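Local coordinates for protein Niban 2 (Homo sapiens, PDB 7CTP), which may suppress apoptosis and promote melanoma cell invasion, as a PH-domain protein of the Niban family, at residues 129-141 with 256-268. Sequence-based numbering, arbitrary orientation.
Sequences QYLELIGNSLPGT and LKGKPQERQRQWI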
loop_
_atom_site.group_PDB
_atom_site.type_symbol
_atom_site.label_atom_id
_atom_site.label_comp_id
_atom_site.label_asym_id
_atom_site.label_seq_id
_atom_site.Cartn_x
_atom_site.Cartn_y
_atom_site.Cartn_z
ATOM N N GLN A 129 6.945 -21.076 -12.878
ATOM C CA GLN A 129 5.943 -20.162 -12.335
ATOM C C GLN A 129 5.941 -18.841 -13.082
ATOM O O GLN A 129 4.876 -18.267 -13.338
ATOM C CB GLN A 129 6.213 -19.890 -10.858
ATOM C CG GLN A 129 5.672 -20.898 -9.892
ATOM C CD GLN A 129 5.970 -20.497 -8.463
ATOM O OE1 GLN A 129 6.654 -19.496 -8.214
ATOM N NE2 GLN A 129 5.461 -21.270 -7.516
ATOM N N TYR A 130 7.131 -18.327 -13.401
ATOM C CA TYR A 130 7.245 -17.055 -14.111
ATOM C C TYR A 130 6.722 -17.172 -15.536
ATOM O O TYR A 130 5.965 -16.316 -16.005
ATOM C CB TYR A 130 8.696 -16.592 -14.111
ATOM C CG TYR A 130 8.967 -15.419 -15.013
ATOM C CD1 TYR A 130 8.519 -14.135 -14.682
ATOM C CD2 TYR A 130 9.664 -15.589 -16.203
ATOM C CE1 TYR A 130 8.772 -13.052 -15.524
ATOM C CE2 TYR A 130 9.913 -14.526 -17.047
ATOM C CZ TYR A 130 9.465 -13.259 -16.703
ATOM O OH TYR A 130 9.725 -12.216 -17.556
ATOM N N LEU A 131 7.123 -18.230 -16.241
ATOM C CA LEU A 131 6.651 -18.429 -17.608
ATOM C C LEU A 131 5.145 -18.635 -17.651
ATOM O O LEU A 131 4.493 -18.225 -18.615
ATOM C CB LEU A 131 7.369 -19.624 -18.246
ATOM C CG LEU A 131 8.875 -19.443 -18.476
ATOM C CD1 LEU A 131 9.438 -20.711 -19.085
ATOM C CD2 LEU A 131 9.165 -18.246 -19.363
ATOM N N GLU A 132 4.576 -19.263 -16.622
ATOM C CA GLU A 132 3.128 -19.414 -16.561
ATOM C C GLU A 132 2.449 -18.059 -16.399
ATOM O O GLU A 132 1.423 -17.785 -17.036
ATOM C CB GLU A 132 2.755 -20.356 -15.416
ATOM C CG GLU A 132 1.266 -20.604 -15.282
ATOM C CD GLU A 132 0.928 -21.630 -14.222
ATOM O OE1 GLU A 132 -0.130 -21.453 -13.577
ATOM O OE2 GLU A 132 1.704 -22.609 -14.049
ATOM N N LEU A 133 3.042 -17.188 -15.585
ATOM C CA LEU A 133 2.461 -15.872 -15.320
ATOM C C LEU A 133 2.463 -14.992 -16.566
ATOM O O LEU A 133 1.503 -14.249 -16.801
ATOM C CB LEU A 133 3.221 -15.206 -14.173
ATOM C CG LEU A 133 2.788 -13.819 -13.699
ATOM C CD1 LEU A 133 1.321 -13.834 -13.326
ATOM C CD2 LEU A 133 3.649 -13.421 -12.504
ATOM N N ILE A 134 3.519 -15.062 -17.388
ATOM C CA ILE A 134 3.567 -14.250 -18.606
ATOM C C ILE A 134 3.047 -14.988 -19.831
ATOM O O ILE A 134 3.013 -14.404 -20.924
ATOM C CB ILE A 134 4.987 -13.733 -18.909
ATOM C CG1 ILE A 134 5.940 -14.895 -19.223
ATOM C CG2 ILE A 134 5.509 -12.891 -17.752
ATOM C CD1 ILE A 134 7.255 -14.460 -19.850
ATOM N N GLY A 135 2.600 -16.235 -19.678
ATOM C CA GLY A 135 2.301 -17.053 -20.843
ATOM C C GLY A 135 1.176 -16.515 -21.707
ATOM O O GLY A 135 1.173 -16.710 -22.928
ATOM N N ASN A 136 0.195 -15.851 -21.093
ATOM C CA ASN A 136 -0.946 -15.321 -21.834
ATOM C C ASN A 136 -0.907 -13.802 -21.935
ATOM O O ASN A 136 -1.944 -13.155 -22.099
ATOM C CB ASN A 136 -2.255 -15.796 -21.205
ATOM C CG ASN A 136 -2.440 -17.295 -21.350
ATOM O OD1 ASN A 136 -2.775 -17.788 -22.432
ATOM N ND2 ASN A 136 -2.199 -18.026 -20.271
ATOM N N SER A 137 0.290 -13.225 -21.844
ATOM C CA SER A 137 0.418 -11.781 -21.991
ATOM C C SER A 137 0.147 -11.339 -23.421
ATOM O O SER A 137 -0.191 -10.177 -23.649
ATOM C CB SER A 137 1.802 -11.322 -21.541
ATOM O OG SER A 137 2.826 -12.017 -22.226
ATOM N N LEU A 138 0.291 -12.243 -24.389
ATOM C CA LEU A 138 -0.118 -11.984 -25.752
ATOM C C LEU A 138 -1.167 -13.013 -26.157
ATOM O O LEU A 138 -1.115 -14.158 -25.694
ATOM C CB LEU A 138 1.089 -12.029 -26.701
ATOM C CG LEU A 138 2.158 -10.984 -26.348
ATOM C CD1 LEU A 138 3.489 -11.264 -27.045
ATOM C CD2 LEU A 138 1.656 -9.564 -26.672
ATOM N N PRO A 139 -2.147 -12.638 -26.972
ATOM C CA PRO A 139 -3.314 -13.504 -27.170
ATOM C C PRO A 139 -3.024 -14.662 -28.110
ATOM O O PRO A 139 -2.086 -14.638 -28.909
ATOM C CB PRO A 139 -4.347 -12.557 -27.789
ATOM C CG PRO A 139 -3.507 -11.613 -28.574
ATOM C CD PRO A 139 -2.269 -11.381 -27.737
ATOM N N GLY A 140 -3.872 -15.685 -27.996
ATOM C CA GLY A 140 -3.876 -16.802 -28.922
ATOM C C GLY A 140 -2.778 -17.819 -28.721
ATOM O O GLY A 140 -2.573 -18.670 -29.597
ATOM N N THR A 141 -2.079 -17.768 -27.584
ATOM C CA THR A 141 -0.893 -18.594 -27.390
ATOM C C THR A 141 -1.215 -20.077 -27.451
ATOM O O THR A 141 -0.474 -20.859 -28.059
ATOM C CB THR A 141 -0.246 -18.269 -26.052
ATOM O OG1 THR A 141 -0.205 -16.846 -25.883
ATOM C CG2 THR A 141 1.147 -18.825 -26.029
ATOM N N LEU A 256 5.253 -8.240 -33.605
ATOM C CA LEU A 256 6.383 -8.911 -32.980
ATOM C C LEU A 256 6.648 -10.248 -33.662
ATOM O O LEU A 256 5.716 -10.995 -33.977
ATOM C CB LEU A 256 6.118 -9.125 -31.487
ATOM C CG LEU A 256 5.698 -7.849 -30.758
ATOM C CD1 LEU A 256 5.437 -8.130 -29.276
ATOM C CD2 LEU A 256 6.771 -6.788 -30.931
ATOM N N LYS A 257 7.927 -10.547 -33.874
ATOM C CA LYS A 257 8.367 -11.740 -34.589
ATOM C C LYS A 257 9.068 -12.704 -33.639
ATOM O O LYS A 257 9.867 -12.286 -32.797
ATOM C CB LYS A 257 9.324 -11.366 -35.727
ATOM C CG LYS A 257 8.709 -10.537 -36.847
ATOM C CD LYS A 257 9.405 -10.828 -38.174
ATOM C CE LYS A 257 8.845 -9.981 -39.314
ATOM N NZ LYS A 257 9.456 -8.622 -39.379
ATOM N N GLY A 258 8.787 -13.994 -33.785
ATOM C CA GLY A 258 9.534 -15.000 -33.065
ATOM C C GLY A 258 8.619 -16.019 -32.439
ATOM O O GLY A 258 7.399 -16.008 -32.641
ATOM N N LYS A 259 9.222 -16.916 -31.663
ATOM C CA LYS A 259 8.477 -17.939 -30.951
ATOM C C LYS A 259 7.715 -17.304 -29.790
ATOM O O LYS A 259 8.018 -16.177 -29.392
ATOM C CB LYS A 259 9.436 -19.026 -30.476
ATOM C CG LYS A 259 10.023 -19.769 -31.674
ATOM C CD LYS A 259 11.262 -20.565 -31.349
ATOM C CE LYS A 259 11.297 -21.829 -32.200
ATOM N NZ LYS A 259 12.493 -22.669 -31.926
ATOM N N PRO A 260 6.690 -17.992 -29.256
ATOM C CA PRO A 260 5.823 -17.346 -28.251
ATOM C C PRO A 260 6.567 -16.714 -27.088
ATOM O O PRO A 260 6.225 -15.594 -26.695
ATOM C CB PRO A 260 4.926 -18.500 -27.782
ATOM C CG PRO A 260 4.820 -19.373 -28.985
ATOM C CD PRO A 260 6.187 -19.334 -29.615
ATOM N N GLN A 261 7.582 -17.382 -26.532
ATOM C CA GLN A 261 8.266 -16.797 -25.382
ATOM C C GLN A 261 9.164 -15.638 -25.799
ATOM O O GLN A 261 9.347 -14.686 -25.024
ATOM C CB GLN A 261 9.035 -17.877 -24.624
ATOM C CG GLN A 261 8.082 -18.851 -23.916
ATOM C CD GLN A 261 8.773 -19.964 -23.157
ATOM O OE1 GLN A 261 9.977 -19.913 -22.911
ATOM N NE2 GLN A 261 8.007 -20.985 -22.778
ATOM N N GLU A 262 9.688 -15.668 -27.029
ATOM C CA GLU A 262 10.461 -14.529 -27.519
ATOM C C GLU A 262 9.570 -13.310 -27.737
ATOM O O GLU A 262 9.953 -12.183 -27.398
ATOM C CB GLU A 262 11.193 -14.901 -28.805
ATOM C CG GLU A 262 11.932 -13.742 -29.500
ATOM C CD GLU A 262 12.953 -13.020 -28.610
ATOM O OE1 GLU A 262 13.325 -13.541 -27.532
ATOM O OE2 GLU A 262 13.401 -11.921 -29.009
ATOM N N ARG A 263 8.376 -13.518 -28.294
ATOM C CA ARG A 263 7.434 -12.414 -28.443
ATOM C C ARG A 263 7.026 -11.860 -27.082
ATOM O O ARG A 263 6.897 -10.638 -26.909
ATOM C CB ARG A 263 6.215 -12.883 -29.236
ATOM C CG ARG A 263 6.521 -13.158 -30.718
ATOM C CD ARG A 263 5.294 -13.671 -31.455
ATOM N NE ARG A 263 4.244 -12.656 -31.496
ATOM C CZ ARG A 263 3.026 -12.820 -30.991
ATOM N NH1 ARG A 263 2.135 -11.836 -31.066
ATOM N NH2 ARG A 263 2.701 -13.974 -30.417
ATOM N N GLN A 264 6.842 -12.745 -26.095
ATOM C CA GLN A 264 6.506 -12.302 -24.740
ATOM C C GLN A 264 7.599 -11.406 -24.172
ATOM O O GLN A 264 7.306 -10.377 -23.547
ATOM C CB GLN A 264 6.268 -13.512 -23.822
ATOM C CG GLN A 264 4.974 -14.270 -24.102
ATOM C CD GLN A 264 4.998 -15.717 -23.590
ATOM O OE1 GLN A 264 5.808 -16.080 -22.735
ATOM N NE2 GLN A 264 4.107 -16.541 -24.125
ATOM N N ARG A 265 8.866 -11.754 -24.422
ATOM C CA ARG A 265 9.980 -10.963 -23.901
ATOM C C ARG A 265 10.070 -9.601 -24.588
ATOM O O ARG A 265 10.394 -8.594 -23.945
ATOM C CB ARG A 265 11.289 -11.734 -24.064
ATOM C CG ARG A 265 12.487 -11.074 -23.393
ATOM C CD ARG A 265 13.733 -11.160 -24.263
ATOM N NE ARG A 265 13.684 -10.191 -25.356
ATOM C CZ ARG A 265 14.753 -9.626 -25.907
ATOM N NH1 ARG A 265 14.614 -8.757 -26.897
ATOM N NH2 ARG A 265 15.963 -9.915 -25.463
ATOM N N GLN A 266 9.797 -9.553 -25.893
ATOM C CA GLN A 266 9.799 -8.271 -26.587
ATOM C C GLN A 266 8.717 -7.356 -26.038
ATOM O O GLN A 266 8.937 -6.148 -25.876
ATOM C CB GLN A 266 9.612 -8.480 -28.086
ATOM C CG GLN A 266 10.784 -9.170 -28.720
ATOM C CD GLN A 266 10.505 -9.549 -30.147
ATOM O OE1 GLN A 266 10.717 -10.691 -30.549
ATOM N NE2 GLN A 266 10.015 -8.593 -30.923
ATOM N N TRP A 267 7.540 -7.907 -25.733
ATOM C CA TRP A 267 6.487 -7.058 -25.184
ATOM C C TRP A 267 6.891 -6.498 -23.821
ATOM O O TRP A 267 6.617 -5.329 -23.514
ATOM C CB TRP A 267 5.157 -7.806 -25.079
ATOM C CG TRP A 267 4.211 -6.990 -24.273
ATOM C CD1 TRP A 267 3.827 -7.211 -22.982
ATOM C CD2 TRP A 267 3.614 -5.751 -24.662
ATOM N NE1 TRP A 267 3.001 -6.203 -22.554
ATOM C CE2 TRP A 267 2.850 -5.292 -23.566
ATOM C CE3 TRP A 267 3.634 -4.994 -25.836
ATOM C CZ2 TRP A 267 2.109 -4.109 -23.609
ATOM C CZ3 TRP A 267 2.890 -3.813 -25.881
ATOM C CH2 TRP A 267 2.142 -3.382 -24.772
ATOM N N ILE A 268 7.555 -7.315 -22.996
ATOM C CA ILE A 268 8.014 -6.843 -21.689
ATOM C C ILE A 268 8.971 -5.670 -21.854
ATOM O O ILE A 268 8.910 -4.687 -21.104
ATOM C CB ILE A 268 8.658 -8.000 -20.897
ATOM C CG1 ILE A 268 7.585 -8.998 -20.448
ATOM C CG2 ILE A 268 9.441 -7.451 -19.694
ATOM C CD1 ILE A 268 8.116 -10.407 -20.201
HETATM O O HOH W 1 5.440 -18.387 -21.230
HETATM O O HOH W 2 4.928 -10.449 -22.042
HETATM O O HOH W 3 -0.060 -13.060 -30.047
#
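Q264 and L138 carry a water-bridged interdomain contact, in which the PH-domain helix 127-134 and its following loop lie against the first turns of the long helix 260-337. The short helical segments cross at 75° with axes 11.3 Å apart, and no direct hydrogen bond links them. Q264, extended beyond CG, reaches across to the type I turn I134-S137: its CD lies 3.6 Å from I134 O, while OE1 lies against I134 CG1 and CD1 (3.6 Å to CD1). Q264 NE2 approaches G135 O (3.2 Å) at a poor angle. Water 1 donates to Q264 OE1 and L131 O, water 2 to Q264 O and S137 OG. S137 OG is fixed by its bond to I134 O (2.7 Å), in the carbonyl plane. Replacing Q264 by an alanine removes OE1 and is likely to leave water 1 without its second acceptor and open a gap beside I134 and G135. Helix 127-134 follows strand 122-124 at one edge of the antiparallel PH sheet; Y130 OH, hydrogen-bonded to H168 ND1 and to Y170 OH on strand 169-173, meets I268 CD1 at 3.6 Å. L138, with CG anti to its carbonyl carbon (chi1 -60°), brings CD1 within 3.5 Å of R263 O and over one face of the R263 guanidinium, offset toward its rim; CD2 packs on W267 CB (4.2 Å). R263 NH1, also bonded to G253 O, reaches P139 O through water 3.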